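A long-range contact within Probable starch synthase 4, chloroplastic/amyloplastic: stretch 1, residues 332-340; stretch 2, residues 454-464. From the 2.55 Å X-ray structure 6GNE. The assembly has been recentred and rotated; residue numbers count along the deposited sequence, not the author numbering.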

# COMPACT_ATOMS: atom_id res chain seq x y z
N TYR A 332 24.20 -2.77 11.31
CA TYR A 332 25.53 -3.12 11.80
C TYR A 332 26.29 -4.02 10.85
O TYR A 332 27.49 -3.88 10.70
N ARG A 333 25.60 -4.93 10.20
CA ARG A 333 26.26 -5.85 9.30
C ARG A 333 26.81 -5.12 8.06
O ARG A 333 27.92 -5.41 7.58
N THR A 334 25.99 -4.22 7.53
CA THR A 334 26.35 -3.40 6.40
C THR A 334 27.62 -2.65 6.71
O THR A 334 28.54 -2.61 5.89
N LEU A 335 27.65 -2.03 7.88
CA LEU A 335 28.82 -1.35 8.36
C LEU A 335 30.03 -2.32 8.51
O LEU A 335 31.13 -2.00 8.07
N GLU A 336 29.82 -3.48 9.10
CA GLU A 336 30.88 -4.47 9.28
C GLU A 336 31.50 -4.90 7.93
O GLU A 336 32.71 -5.07 7.82
N LEU A 337 30.64 -5.02 6.92
CA LEU A 337 31.03 -5.46 5.59
C LEU A 337 31.64 -4.34 4.73
O LEU A 337 32.01 -4.59 3.58
N GLY A 338 31.75 -3.11 5.28
CA GLY A 338 32.37 -1.99 4.60
C GLY A 338 31.45 -1.20 3.68
O GLY A 338 31.92 -0.60 2.72
N GLY A 339 30.14 -1.21 3.97
CA GLY A 339 29.17 -0.41 3.23
C GLY A 339 28.65 0.71 4.10
O GLY A 339 29.05 0.84 5.25
N GLN A 340 27.78 1.53 3.52
CA GLN A 340 27.05 2.58 4.21
C GLN A 340 25.57 2.25 4.23
O GLN A 340 25.09 1.44 3.44
N ALA A 454 22.53 -13.64 2.10
CA ALA A 454 22.08 -12.76 1.02
C ALA A 454 22.89 -11.45 0.95
O ALA A 454 23.27 -11.02 -0.13
N LEU A 455 23.14 -10.84 2.10
CA LEU A 455 23.88 -9.59 2.14
C LEU A 455 25.34 -9.79 1.69
O LEU A 455 25.86 -9.01 0.89
N GLU A 456 25.99 -10.85 2.19
CA GLU A 456 27.36 -11.23 1.79
C GLU A 456 27.45 -11.35 0.27
O GLU A 456 28.33 -10.74 -0.34
N ARG A 457 26.52 -12.09 -0.34
CA ARG A 457 26.56 -12.29 -1.80
C ARG A 457 26.32 -11.01 -2.55
O ARG A 457 26.97 -10.75 -3.53
N ALA A 458 25.44 -10.16 -2.05
CA ALA A 458 25.16 -8.90 -2.69
C ALA A 458 26.38 -7.99 -2.65
O ALA A 458 26.73 -7.38 -3.67
N PHE A 459 27.05 -7.91 -1.51
CA PHE A 459 28.31 -7.13 -1.39
C PHE A 459 29.42 -7.67 -2.26
O PHE A 459 30.12 -6.89 -2.89
N ASN A 460 29.57 -8.99 -2.31
CA ASN A 460 30.51 -9.66 -3.23
C ASN A 460 30.24 -9.30 -4.69
O ASN A 460 31.15 -8.86 -5.39
N HIS A 461 29.00 -9.49 -5.14
CA HIS A 461 28.61 -9.16 -6.52
C HIS A 461 28.90 -7.68 -6.85
O HIS A 461 29.47 -7.40 -7.89
N TYR A 462 28.55 -6.77 -5.94
CA TYR A 462 28.78 -5.35 -6.14
C TYR A 462 30.27 -5.03 -6.28
O TYR A 462 30.66 -4.34 -7.20
N LYS A 463 31.08 -5.53 -5.36
CA LYS A 463 32.52 -5.24 -5.29
C LYS A 463 33.38 -5.93 -6.35
O LYS A 463 34.32 -5.33 -6.83
N LYS A 464 33.11 -7.20 -6.69
CA LYS A 464 34.10 -8.00 -7.45
C LYS A 464 34.12 -7.68 -8.97
O LYS A 464 35.17 -7.78 -9.61

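This is a small, mostly apolar contact in which the C-terminal end of one helix and the turn after it rest on the side of a second helix, with one lysine hydrogen bond at the margin. The helix axes cross at -37° and come no nearer than 11.0 Å, so side chains fill the gap. The two stretches bury 324 Å² in total.

L337 is central on the first stretch. Its CA-to-CB bond points toward the second helix. Its chi1 of -97° lies between wells, and chi2 is p. CD2 of L337 lies 3.9 Å from CD2 of L455 and also sits over one face of the F459 ring. CB of L337 is 3.7 Å from CD2 of F459.

L455 and F459 are one helical turn apart, and both point toward the first stretch. L455 is t at chi1 and p at chi2. Its CD2 reaches CG of R333 at 3.5 Å, so the arginine contributes an aliphatic part of its chain here. The guanidinium group instead forms a salt bridge within its own stretch: NH1 of R333 is 2.8 Å from OE1 of E336, with weak hydrogen-bond geometry.

F459 has chi1 m. T334, also m, meets the ring edge, with its CG2 3.9 Å from CZ of F459. The backbone N of G339 approaches the same edge, 3.7 Å from CE2 of F459. An ideal CB on G339 would lie 2.7 Å from that CE2, a clash, so the bare glycine backbone leaves room for the ring.

G338 has positive phi and ends the helix in a Schellman motif. Beside this turn, K463 supplies the polar link. It extends through chi1 m, chi2 t and chi3 t, then turns at chi4 p. Its NZ donates a hydrogen bond to O of L337 at 3.1 Å.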

# COMPACT_ATOMS: atom_id res chain seq x y z
CB TYR A 332 25.46 -3.76 13.21
CG TYR A 332 24.92 -2.81 14.24
CD1 TYR A 332 25.74 -1.92 14.86
CD2 TYR A 332 23.54 -2.80 14.56
CE1 TYR A 332 25.24 -1.04 15.81
CE2 TYR A 332 23.02 -1.93 15.51
CZ TYR A 332 23.88 -1.05 16.14
OH TYR A 332 23.43 -0.16 17.10
CB ARG A 333 25.31 -6.98 8.89
CG ARG A 333 25.98 -8.12 8.15
CD ARG A 333 27.11 -8.70 8.99
NE ARG A 333 27.50 -10.02 8.51
CZ ARG A 333 28.37 -10.81 9.12
NH1 ARG A 333 28.98 -10.42 10.23
NH2 ARG A 333 28.62 -12.01 8.63
CB THR A 334 25.23 -2.41 6.06
OG1 THR A 334 24.10 -3.12 5.54
CG2 THR A 334 25.70 -1.40 5.03
CB LEU A 335 28.48 -0.71 9.70
CG LEU A 335 29.56 0.11 10.38
CD1 LEU A 335 29.94 1.28 9.50
CD2 LEU A 335 29.09 0.60 11.71
CB GLU A 336 30.33 -5.69 10.03
CG GLU A 336 31.38 -6.74 10.36
CD GLU A 336 30.84 -7.85 11.24
OE1 GLU A 336 29.60 -7.98 11.42
OE2 GLU A 336 31.66 -8.66 11.70
CB LEU A 337 29.84 -6.09 4.85
CG LEU A 337 29.69 -7.63 4.85
CD1 LEU A 337 29.92 -8.24 6.20
CD2 LEU A 337 28.30 -8.01 4.36
CB GLN A 340 27.25 3.91 3.50
CG GLN A 340 28.72 4.32 3.32
CD GLN A 340 28.90 5.61 2.55
OE1 GLN A 340 28.30 5.80 1.50
NE2 GLN A 340 29.76 6.49 3.04
CB ALA A 454 20.60 -12.46 1.13
CB LEU A 455 23.82 -8.98 3.53
CG LEU A 455 24.31 -7.54 3.64
CD1 LEU A 455 23.30 -6.58 3.05
CD2 LEU A 455 24.55 -7.14 5.08
CB GLU A 456 27.75 -12.55 2.48
CG GLU A 456 29.12 -13.14 2.12
CD GLU A 456 29.34 -14.58 2.66
OE1 GLU A 456 28.37 -15.38 2.79
OE2 GLU A 456 30.50 -14.97 2.94
CB ARG A 457 25.59 -13.38 -2.26
CG ARG A 457 26.00 -14.77 -1.78
CD ARG A 457 25.06 -15.87 -2.22
NE ARG A 457 23.72 -15.78 -1.62
CZ ARG A 457 22.62 -15.37 -2.24
NH1 ARG A 457 21.49 -15.30 -1.57
NH2 ARG A 457 22.61 -15.04 -3.54
CB ALA A 458 23.96 -8.23 -2.04
CB PHE A 459 28.79 -7.02 0.06
CG PHE A 459 28.15 -5.88 0.82
CD1 PHE A 459 26.77 -5.74 0.86
CD2 PHE A 459 28.94 -4.96 1.48
CE1 PHE A 459 26.20 -4.69 1.53
CE2 PHE A 459 28.38 -3.91 2.18
CZ PHE A 459 27.00 -3.78 2.20
CB ASN A 460 30.48 -11.20 -3.07
CG ASN A 460 31.23 -11.70 -1.82
OD1 ASN A 460 31.73 -10.91 -0.97
ND2 ASN A 460 31.31 -13.02 -1.69
CB HIS A 461 27.14 -9.51 -6.80
CG HIS A 461 26.91 -10.94 -7.19
ND1 HIS A 461 26.81 -11.35 -8.50
CD2 HIS A 461 26.76 -12.07 -6.43
CE1 HIS A 461 26.60 -12.66 -8.54
NE2 HIS A 461 26.56 -13.13 -7.30
CB TYR A 462 28.14 -4.52 -5.00
CG TYR A 462 28.41 -3.03 -5.08
CD1 TYR A 462 29.55 -2.48 -4.51
CD2 TYR A 462 27.52 -2.17 -5.75
CE1 TYR A 462 29.80 -1.11 -4.59
CE2 TYR A 462 27.76 -0.80 -5.83
CZ TYR A 462 28.91 -0.28 -5.25
OH TYR A 462 29.18 1.06 -5.33
CB LYS A 463 33.10 -5.64 -3.93
CG LYS A 463 32.78 -4.72 -2.75
CD LYS A 463 33.75 -4.98 -1.61
CE LYS A 463 33.42 -4.14 -0.37
NZ LYS A 463 32.47 -4.87 0.52
CB LYS A 464 33.96 -9.53 -7.18
CG LYS A 464 33.29 -10.38 -8.29
CD LYS A 464 32.74 -11.76 -7.85
CE LYS A 464 33.78 -12.91 -7.78
NZ LYS A 464 34.05 -13.63 -9.06